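Local structure of putative uncharacterized protein PH0242 (Pyrococcus horikoshii, 3VU1) at residues S211-K215 and L216-I220; T330-A334 and Q335-F339. The protein is the archaeal oligosaccharyltransferase AglB, represented here by the C-terminal globular domain of the protein. All coordinates share one frame; numbering follows the deposited sequence.

Interaction 1 (S211-K215 and L216-I220); sequences SNFVK and LAFGI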
# COMPACT_ATOMS: atom_id res chain seq x y z
N SER A 211 -8.55 8.22 5.35
CA SER A 211 -7.31 8.01 4.60
C SER A 211 -6.71 6.67 4.97
O SER A 211 -6.85 6.21 6.12
CB SER A 211 -6.31 9.12 4.95
OG SER A 211 -6.02 9.13 6.35
N ASN A 212 -5.99 6.06 4.03
CA ASN A 212 -5.27 4.84 4.29
C ASN A 212 -4.24 4.91 5.43
O ASN A 212 -4.02 3.92 6.13
CB ASN A 212 -4.59 4.38 3.02
CG ASN A 212 -5.58 3.90 1.97
OD1 ASN A 212 -6.66 3.42 2.29
ND2 ASN A 212 -5.22 4.04 0.70
N PHE A 213 -3.59 6.06 5.63
CA PHE A 213 -2.66 6.19 6.74
C PHE A 213 -3.35 5.98 8.09
O PHE A 213 -2.85 5.26 8.95
CB PHE A 213 -1.99 7.55 6.72
CG PHE A 213 -1.14 7.81 7.94
CD1 PHE A 213 -1.54 8.76 8.89
CD2 PHE A 213 0.04 7.14 8.14
CE1 PHE A 213 -0.76 9.03 10.02
CE2 PHE A 213 0.83 7.40 9.27
CZ PHE A 213 0.43 8.34 10.21
N VAL A 214 -4.49 6.64 8.28
CA VAL A 214 -5.29 6.49 9.48
C VAL A 214 -5.63 5.02 9.72
O VAL A 214 -5.51 4.54 10.84
CB VAL A 214 -6.57 7.35 9.39
CG1 VAL A 214 -7.58 6.90 10.42
CG2 VAL A 214 -6.25 8.82 9.61
N LYS A 215 -6.02 4.29 8.66
CA LYS A 215 -6.34 2.87 8.77
C LYS A 215 -5.14 2.06 9.21
O LYS A 215 -5.24 1.26 10.13
CB LYS A 215 -6.84 2.27 7.45
CG LYS A 215 -8.11 2.84 6.82
CD LYS A 215 -8.44 2.00 5.58
CE LYS A 215 -9.53 2.61 4.71
NZ LYS A 215 -9.12 3.83 3.93
N LEU A 216 -4.01 2.23 8.53
CA LEU A 216 -2.85 1.37 8.74
C LEU A 216 -1.97 1.79 9.92
O LEU A 216 -1.29 0.95 10.49
CB LEU A 216 -1.99 1.30 7.48
CG LEU A 216 -2.59 0.71 6.18
CD1 LEU A 216 -1.67 0.98 5.00
CD2 LEU A 216 -2.93 -0.77 6.28
N ALA A 217 -1.97 3.08 10.26
CA ALA A 217 -1.22 3.56 11.43
C ALA A 217 -1.90 3.17 12.75
O ALA A 217 -1.23 2.86 13.73
CB ALA A 217 -1.04 5.07 11.37
N PHE A 218 -3.23 3.20 12.77
CA PHE A 218 -3.95 3.12 14.01
C PHE A 218 -4.94 1.98 14.05
O PHE A 218 -5.79 1.98 14.90
CB PHE A 218 -4.65 4.45 14.26
CG PHE A 218 -3.74 5.64 14.11
CD1 PHE A 218 -3.98 6.60 13.14
CD2 PHE A 218 -2.61 5.78 14.94
CE1 PHE A 218 -3.12 7.70 12.99
CE2 PHE A 218 -1.75 6.88 14.79
CZ PHE A 218 -2.00 7.83 13.81
N GLY A 219 -4.83 1.01 13.14
CA GLY A 219 -5.88 0.00 12.96
C GLY A 219 -7.31 0.54 13.11
O GLY A 219 -8.05 0.08 13.97
N ILE A 220 -7.68 1.54 12.31
CA ILE A 220 -9.07 2.00 12.22
C ILE A 220 -9.70 1.38 10.96
O ILE A 220 -9.35 1.73 9.84
CB ILE A 220 -9.18 3.54 12.09
CG1 ILE A 220 -8.41 4.28 13.18
CG2 ILE A 220 -10.64 3.99 12.06
CD1 ILE A 220 -8.68 3.83 14.59
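The methyl group of Ala217 sits in the corner made by the rings of Phe213 and Phe218, on a short helix followed by a positive-phi glycine, Gly219, with the 6→1 backbone bond of a Schellman-type ending. Ala217 CB lies over one face of the Phe213 ring, 3.8 Å from its centroid, a CH-pi contact. The same methyl lies 3.6 Å above the plane of the Phe218 ring, over its centre. The two ring planes stand at 77° to each other. With CG of Phe213 turned opposite its backbone N (chi1 173°), the ring leans along the helix to reach Ala217. Beyond the glycine, Ile220 CG1 comes back to Val214 CG1 at 3.9 Å, and both side chains pack on Tyr195 of strand 192-196.

Regular i to i+4 bonds run from Leu216 N to Asn212 O (2.9 Å) and from Ala217 N to Phe213 O (2.7 Å). Ile220 N then reaches Lys215 O at 3.3 Å. At the polar edge the Lys215 chain, bent at its last torsion, brings NZ to Thr210 O and to the carboxylate of Asp71. Lys215 NZ also donates to Asn212 OD1 at 3.0 Å, while Asn212 ND2 is held by Phe67 O.

Interaction 2 (T330-A334 and Q335-F339); sequences TLPTA and QKYRF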
# COMPACT_ATOMS: atom_id res chain seq x y z
N THR A 330 -8.89 -30.54 -3.60
CA THR A 330 -8.57 -31.56 -2.61
C THR A 330 -7.25 -31.18 -1.97
O THR A 330 -6.19 -31.29 -2.60
CB THR A 330 -8.47 -32.96 -3.24
OG1 THR A 330 -9.65 -33.23 -4.02
CG2 THR A 330 -8.34 -34.01 -2.14
N LEU A 331 -7.32 -30.72 -0.72
CA LEU A 331 -6.13 -30.35 0.04
C LEU A 331 -5.49 -31.55 0.74
O LEU A 331 -6.12 -32.16 1.60
CB LEU A 331 -6.48 -29.30 1.10
CG LEU A 331 -7.28 -28.07 0.66
CD1 LEU A 331 -7.59 -27.25 1.88
CD2 LEU A 331 -6.51 -27.24 -0.35
N PRO A 332 -4.22 -31.86 0.43
CA PRO A 332 -3.54 -32.92 1.16
C PRO A 332 -3.25 -32.46 2.57
O PRO A 332 -3.34 -31.27 2.85
CB PRO A 332 -2.21 -33.05 0.43
CG PRO A 332 -1.94 -31.69 -0.10
CD PRO A 332 -3.29 -31.11 -0.44
N THR A 333 -2.90 -33.40 3.43
CA THR A 333 -2.53 -33.08 4.81
C THR A 333 -1.21 -32.30 4.76
O THR A 333 -0.34 -32.63 3.95
CB THR A 333 -2.36 -34.36 5.67
OG1 THR A 333 -1.36 -35.15 5.06
CG2 THR A 333 -3.64 -35.23 5.68
N ALA A 334 -1.06 -31.28 5.61
CA ALA A 334 0.08 -30.37 5.59
C ALA A 334 -0.13 -29.37 6.70
O ALA A 334 -1.23 -29.28 7.24
CB ALA A 334 0.16 -29.62 4.28
N GLN A 335 0.91 -28.62 7.05
CA GLN A 335 0.77 -27.64 8.13
C GLN A 335 -0.08 -26.44 7.72
O GLN A 335 -0.89 -25.97 8.51
CB GLN A 335 2.13 -27.17 8.65
CG GLN A 335 1.99 -26.08 9.71
CD GLN A 335 3.31 -25.51 10.20
OE1 GLN A 335 3.31 -24.68 11.11
NE2 GLN A 335 4.43 -25.97 9.64
N LYS A 336 0.11 -25.93 6.50
CA LYS A 336 -0.65 -24.77 6.05
C LYS A 336 -0.82 -24.74 4.53
O LYS A 336 -0.10 -25.42 3.81
CB LYS A 336 -0.01 -23.48 6.54
CG LYS A 336 1.40 -23.23 6.05
CD LYS A 336 1.83 -21.83 6.46
CE LYS A 336 3.31 -21.60 6.20
NZ LYS A 336 3.68 -20.25 6.70
N TYR A 337 -1.80 -23.95 4.07
CA TYR A 337 -2.04 -23.78 2.62
C TYR A 337 -1.80 -22.34 2.16
O TYR A 337 -2.25 -21.37 2.78
CB TYR A 337 -3.43 -24.29 2.18
CG TYR A 337 -3.77 -25.65 2.74
CD1 TYR A 337 -4.61 -25.77 3.84
CD2 TYR A 337 -3.25 -26.81 2.18
CE1 TYR A 337 -4.93 -27.01 4.37
CE2 TYR A 337 -3.56 -28.06 2.70
CZ TYR A 337 -4.41 -28.14 3.81
OH TYR A 337 -4.73 -29.36 4.35
N ARG A 338 -1.06 -22.22 1.06
CA ARG A 338 -0.79 -20.92 0.49
C ARG A 338 -1.48 -20.80 -0.87
O ARG A 338 -1.19 -21.55 -1.80
CB ARG A 338 0.72 -20.67 0.38
CG ARG A 338 1.11 -19.23 0.06
CD ARG A 338 2.59 -19.13 -0.20
NE ARG A 338 3.31 -19.07 1.06
CZ ARG A 338 4.59 -19.39 1.21
NH1 ARG A 338 5.30 -19.82 0.17
NH2 ARG A 338 5.15 -19.29 2.42
N PHE A 339 -2.38 -19.84 -0.97
CA PHE A 339 -3.02 -19.50 -2.22
C PHE A 339 -2.13 -18.57 -3.07
O PHE A 339 -1.67 -17.53 -2.61
CB PHE A 339 -4.40 -18.89 -1.94
CG PHE A 339 -5.36 -19.88 -1.33
CD1 PHE A 339 -5.16 -20.37 -0.03
CD2 PHE A 339 -6.45 -20.35 -2.05
CE1 PHE A 339 -6.04 -21.28 0.54
CE2 PHE A 339 -7.32 -21.28 -1.49
CZ PHE A 339 -7.12 -21.74 -0.19
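Between Leu331 and Tyr337 the chain reverses through an open turn, the directions of 331-334 and 335-337 lying 142° apart. The strand ending at Leu331 and the one starting at Lys336 do not pair with each other: Leu331 bonds through its backbone to Gly275, whereas Tyr337 bonds to Val486 in another sheet. Ala334 is nearly fully extended, and Gln335 then takes helix-like backbone angles. As a result Gln335 and Lys336 both face Leu300, a classic beta bulge at the start of the second strand.

Tyr337 fills the inside of this arch. Its CG lies opposite the carbonyl carbon (chi1 -47°), which swings the ring back toward the preceding strand. The hydroxyl OH donates to Pro332 O at 2.8 Å. A tyrosine bonding the backbone five residues earlier, across an arch that links two sheets, fits the tyrosine corner described in Greek key beta proteins. Pro332 O approaches the ring at its edge, near the ring plane, and the donor is tilted 31° from the carbonyl plane of Pro332.

Leu331 covers one ring face: CD1 sits 3.8 Å from the Tyr337 centroid, displaced toward the rim, in a CH-pi contact. Closer to the hydroxyl end, Leu331 CB touches Tyr337 CE2 at 3.6 Å. Ala334 CB and Pro332 CD make looser contacts with the same CE2, at 4.3 Å and 4.4 Å. Pro274, Val297 and Ala488 pack against Tyr337 from the surrounding chain, while Leu331 also rests on Leu272 and His277.

Overall arrangement
Along the chain, interaction 1 comes first, on the helix that follows strand 200-205. It closes only helical turns and the fold-back at the helix end, with side chains reaching strands 125-130 and 192-196 on the one hand and helix 228-235 on the other. The chain passes helix 228-235 and several strands before interaction 2 closes the short arch from strand 325-331 to strand 336-356, joining the antiparallel sheet of strands 253-262, 275-285 and 325-331 to the sheet that holds 293-301 and 464-487. The two contacts stand in series, neither nesting nor crossing. The centres of interactions 1 and 2 are about 32 Å apart; interaction 1 is buried nearer the centre of the chain.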